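Local coordinates for protein 2-nitropropane dioxygenase (Streptomyces ansochromogenes, PDB 3BW2) that uses FMN and molecular oxygen to oxidise nitroalkanes, and probably detoxifies propionate 3-nitronate by oxidative denitrification, at residues 216-221 with 237-242. Sequence-based numbering, arbitrary orientation.
Sequences GIMRGG and GTAFLA. With FMN (flavin mononucleotide), chain B.
M218 lays the end of its side chain against the first turn of helix 238-241. Its chain bends at chi2 (-62°) and again at chi3 (-75°), which brings the methyl group over the backbone of A239. CE lies 3.6 Å from A239 CA, and SD is 3.8 Å from A239 CB. The same methyl group reaches T238 CG2 more loosely, at 4.1 Å. This buried thioether contact is the close-packed part of the interface. No direct hydrogen bond joins the two segments. A water links them instead: it donates to I217 O and to FMN O1P, and it accepts from A239 N at 2.8 Å. The backbone of both segments is thereby tied to the cofactor phosphate. G216 N donates to O2P at 2.7 Å. G237 N points almost straight at O1P, with an N-H...O angle of 173°. T238 gives O3P two bonds, one from its backbone N and one from OG1 at 2.8 Å. T238 OG1 lies beside its own backbone N, and both reach the same oxygen. The phosphate lies near the N-terminal end of helix 238-241, whose dipole would probably favour its negative charge. G237 has no side chain to crowd FMN O4'. The looser side is at R219, which is partly exposed and does not touch 237-242. Its NH1 makes a weak bond to M218 O, and its NE pairs with E205 of the second subunit. The two segments follow neighbouring parallel strands, 211-214 and 233-236. A phosphate held by backbone N-H groups just past the C-terminal ends of the last two barrel strands, and by the N-terminus of a short helix, is the standard phosphate-binding site of FMN-dependent TIM barrels.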
ATOM      1  N   GLY A 216      -6.010  -4.395   4.950  1.00 17.38           N
ATOM      2  CA  GLY A 216      -6.075  -5.386   3.887  1.00 16.63           C
ATOM      3  C   GLY A 216      -5.832  -6.844   4.247  1.00 17.98           C
ATOM      4  O   GLY A 216      -5.754  -7.689   3.352  1.00 18.99           O
ATOM      5  N   ILE A 217      -5.727  -7.157   5.538  1.00 18.03           N
ATOM      6  CA  ILE A 217      -5.470  -8.534   5.969  1.00 17.38           C
ATOM      7  C   ILE A 217      -6.749  -9.391   5.961  1.00 18.29           C
ATOM      8  O   ILE A 217      -7.640  -9.206   6.787  1.00 17.29           O
ATOM      9  CB  ILE A 217      -4.819  -8.542   7.375  1.00 17.75           C
ATOM     10  CG1 ILE A 217      -3.530  -7.708   7.340  1.00 17.33           C
ATOM     11  CG2 ILE A 217      -4.502  -9.971   7.808  1.00 14.28           C
ATOM     12  CD1 ILE A 217      -2.830  -7.581   8.673  1.00 21.07           C
ATOM     13  N   MET A 218      -6.817 -10.336   5.023  1.00 18.26           N
ATOM     14  CA  MET A 218      -7.989 -11.196   4.863  1.00 18.45           C
ATOM     15  C   MET A 218      -7.695 -12.685   4.993  1.00 18.91           C
ATOM     16  O   MET A 218      -8.615 -13.492   5.100  1.00 17.88           O
ATOM     17  CB  MET A 218      -8.613 -10.968   3.481  1.00 17.49           C
ATOM     18  CG  MET A 218      -8.944  -9.519   3.155  1.00 15.78           C
ATOM     19  SD  MET A 218     -10.148  -8.850   4.300  1.00 17.55           S
ATOM     20  CE  MET A 218     -11.664  -9.647   3.721  1.00 17.44           C
ATOM     21  N   ARG A 219      -6.416 -13.043   4.971  1.00 19.44           N
ATOM     22  CA  ARG A 219      -6.010 -14.444   5.032  1.00 19.10           C
ATOM     23  C   ARG A 219      -4.932 -14.702   6.073  1.00 18.56           C
ATOM     24  O   ARG A 219      -4.142 -13.811   6.403  1.00 17.05           O
ATOM     25  CB  ARG A 219      -5.485 -14.880   3.659  1.00 18.31           C
ATOM     26  CG  ARG A 219      -6.499 -14.748   2.522  1.00 18.86           C
ATOM     27  CD  ARG A 219      -7.394 -15.978   2.439  1.00 20.63           C
ATOM     28  NE  ARG A 219      -8.277 -15.939   1.273  1.00 22.14           N
ATOM     29  CZ  ARG A 219      -9.476 -15.366   1.257  1.00 23.60           C
ATOM     30  NH1 ARG A 219      -9.955 -14.779   2.347  1.00 23.37           N
ATOM     31  NH2 ARG A 219     -10.200 -15.380   0.146  1.00 22.03           N
ATOM     32  N   GLY A 220      -4.891 -15.933   6.575  1.00 16.06           N
ATOM     33  CA  GLY A 220      -3.894 -16.291   7.567  1.00 15.93           C
ATOM     34  C   GLY A 220      -2.473 -16.110   7.067  1.00 16.63           C
ATOM     35  O   GLY A 220      -1.566 -15.836   7.854  1.00 18.43           O
ATOM     36  N   GLY A 221      -2.267 -16.268   5.762  1.00 14.21           N
ATOM     37  CA  GLY A 221      -0.929 -16.102   5.210  1.00 15.68           C
ATOM     38  C   GLY A 221      -0.440 -14.668   5.336  1.00 15.52           C
ATOM     39  O   GLY A 221       0.760 -14.411   5.465  1.00 16.46           O
ATOM     40  N   GLY A 237     -10.456  -5.673  10.108  1.00 16.63           N
ATOM     41  CA  GLY A 237     -11.767  -5.060  10.159  1.00 16.14           C
ATOM     42  C   GLY A 237     -12.678  -5.691   9.115  1.00 17.07           C
ATOM     43  O   GLY A 237     -13.568  -6.477   9.445  1.00 17.83           O
ATOM     44  N   THR A 238     -12.433  -5.363   7.851  1.00 17.28           N
ATOM     45  CA  THR A 238     -13.234  -5.865   6.735  1.00 17.19           C
ATOM     46  C   THR A 238     -13.486  -7.375   6.765  1.00 17.46           C
ATOM     47  O   THR A 238     -14.592  -7.827   6.460  1.00 18.08           O
ATOM     48  CB  THR A 238     -12.591  -5.473   5.379  1.00 18.21           C
ATOM     49  OG1 THR A 238     -12.520  -4.041   5.282  1.00 16.84           O
ATOM     50  CG2 THR A 238     -13.424  -6.003   4.214  1.00 15.94           C
ATOM     51  N   ALA A 239     -12.477  -8.156   7.135  1.00 15.97           N
ATOM     52  CA  ALA A 239     -12.647  -9.604   7.196  1.00 17.35           C
ATOM     53  C   ALA A 239     -13.767  -9.991   8.173  1.00 18.10           C
ATOM     54  O   ALA A 239     -14.503 -10.944   7.931  1.00 16.49           O
ATOM     55  CB  ALA A 239     -11.335 -10.275   7.600  1.00 16.24           C
ATOM     56  N   PHE A 240     -13.905  -9.245   9.268  1.00 16.06           N
ATOM     57  CA  PHE A 240     -14.954  -9.544  10.247  1.00 18.70           C
ATOM     58  C   PHE A 240     -16.276  -8.835   9.947  1.00 18.70           C
ATOM     59  O   PHE A 240     -17.327  -9.234  10.447  1.00 17.53           O
ATOM     60  CB  PHE A 240     -14.478  -9.180  11.655  1.00 16.99           C
ATOM     61  CG  PHE A 240     -13.526 -10.180  12.238  1.00 19.42           C
ATOM     62  CD1 PHE A 240     -13.984 -11.425  12.661  1.00 19.42           C
ATOM     63  CD2 PHE A 240     -12.168  -9.900  12.323  1.00 19.21           C
ATOM     64  CE1 PHE A 240     -13.102 -12.383  13.160  1.00 19.02           C
ATOM     65  CE2 PHE A 240     -11.274 -10.849  12.819  1.00 20.25           C
ATOM     66  CZ  PHE A 240     -11.748 -12.097  13.238  1.00 19.75           C
ATOM     67  N   LEU A 241     -16.215  -7.793   9.125  1.00 19.51           N
ATOM     68  CA  LEU A 241     -17.403  -7.023   8.748  1.00 21.41           C
ATOM     69  C   LEU A 241     -18.408  -7.932   8.053  1.00 20.03           C
ATOM     70  O   LEU A 241     -19.623  -7.766   8.183  1.00 17.47           O
ATOM     71  CB  LEU A 241     -16.998  -5.886   7.801  1.00 22.01           C
ATOM     72  CG  LEU A 241     -18.044  -4.882   7.309  1.00 24.38           C
ATOM     73  CD1 LEU A 241     -18.624  -4.122   8.482  1.00 24.44           C
ATOM     74  CD2 LEU A 241     -17.383  -3.901   6.353  1.00 26.08           C
ATOM     75  N   ALA A 242     -17.873  -8.908   7.331  1.00 21.28           N
ATOM     76  CA  ALA A 242     -18.670  -9.857   6.563  1.00 22.74           C
ATOM     77  C   ALA A 242     -19.225 -11.057   7.338  1.00 22.54           C
ATOM     78  O   ALA A 242     -20.027 -11.820   6.791  1.00 23.23           O
ATOM     79  CB  ALA A 242     -17.841 -10.357   5.375  1.00 24.23           C
TER
HETATM   80  N1  FMN B 370     -10.929   1.921  13.602  1.00 17.88           N
HETATM   81  C2  FMN B 370     -11.097   2.532  14.856  1.00 19.62           C
HETATM   82  O2  FMN B 370     -10.120   2.753  15.568  1.00 18.13           O
HETATM   83  N3  FMN B 370     -12.358   2.882  15.309  1.00 18.73           N
HETATM   84  C4  FMN B 370     -13.508   2.651  14.572  1.00 20.36           C
HETATM   85  O4  FMN B 370     -14.621   2.978  15.025  1.00 18.98           O
HETATM   86  C4A FMN B 370     -13.364   2.021  13.305  1.00 20.06           C
HETATM   87  N5  FMN B 370     -14.480   1.733  12.523  1.00 20.55           N
HETATM   88  C5A FMN B 370     -14.365   1.087  11.289  1.00 18.64           C
HETATM   89  C6  FMN B 370     -15.534   0.795  10.540  1.00 18.27           C
HETATM   90  C7  FMN B 370     -15.483   0.125   9.268  1.00 18.33           C
HETATM   91  C7M FMN B 370     -16.704  -0.789   9.005  1.00 16.34           C
HETATM   92  C8  FMN B 370     -14.163  -0.264   8.831  1.00 17.52           C
HETATM   93  C8M FMN B 370     -13.902  -1.502   7.974  1.00 14.91           C
HETATM   94  C9  FMN B 370     -12.973   0.046   9.563  1.00 17.29           C
HETATM   95  C9A FMN B 370     -13.070   0.721  10.803  1.00 18.30           C
HETATM   96  N10 FMN B 370     -11.921   1.029  11.580  1.00 19.13           N
HETATM   97  C10 FMN B 370     -12.056   1.664  12.833  1.00 18.69           C
HETATM   98  C1' FMN B 370     -10.516   0.824  11.010  1.00 15.89           C
HETATM   99  C2' FMN B 370      -9.965  -0.501  11.594  1.00 14.30           C
HETATM  100  O2' FMN B 370      -9.432  -0.244  12.884  1.00 14.05           O
HETATM  101  C3' FMN B 370      -8.798  -1.101  10.737  1.00 14.69           C
HETATM  102  O3' FMN B 370      -7.788  -0.093  10.673  1.00 15.38           O
HETATM  103  C4' FMN B 370      -9.193  -1.487   9.302  1.00 13.56           C
HETATM  104  O4' FMN B 370     -10.416  -2.221   9.370  1.00 13.23           O
HETATM  105  C5' FMN B 370      -8.086  -2.363   8.642  1.00 13.81           C
HETATM  106  O5' FMN B 370      -8.434  -2.749   7.282  1.00 11.87           O
HETATM  107  P   FMN B 370      -9.295  -4.057   6.810  1.00 17.32           P
HETATM  108  O1P FMN B 370      -8.691  -4.782   7.965  1.00 17.59           O
HETATM  109  O2P FMN B 370      -8.550  -3.781   5.517  1.00 15.43           O
HETATM  110  O3P FMN B 370     -10.507  -3.196   7.114  1.00 16.02           O
HETATM  111  O   HOH W   1      -9.709  -7.574   7.450  1.00 16.03           O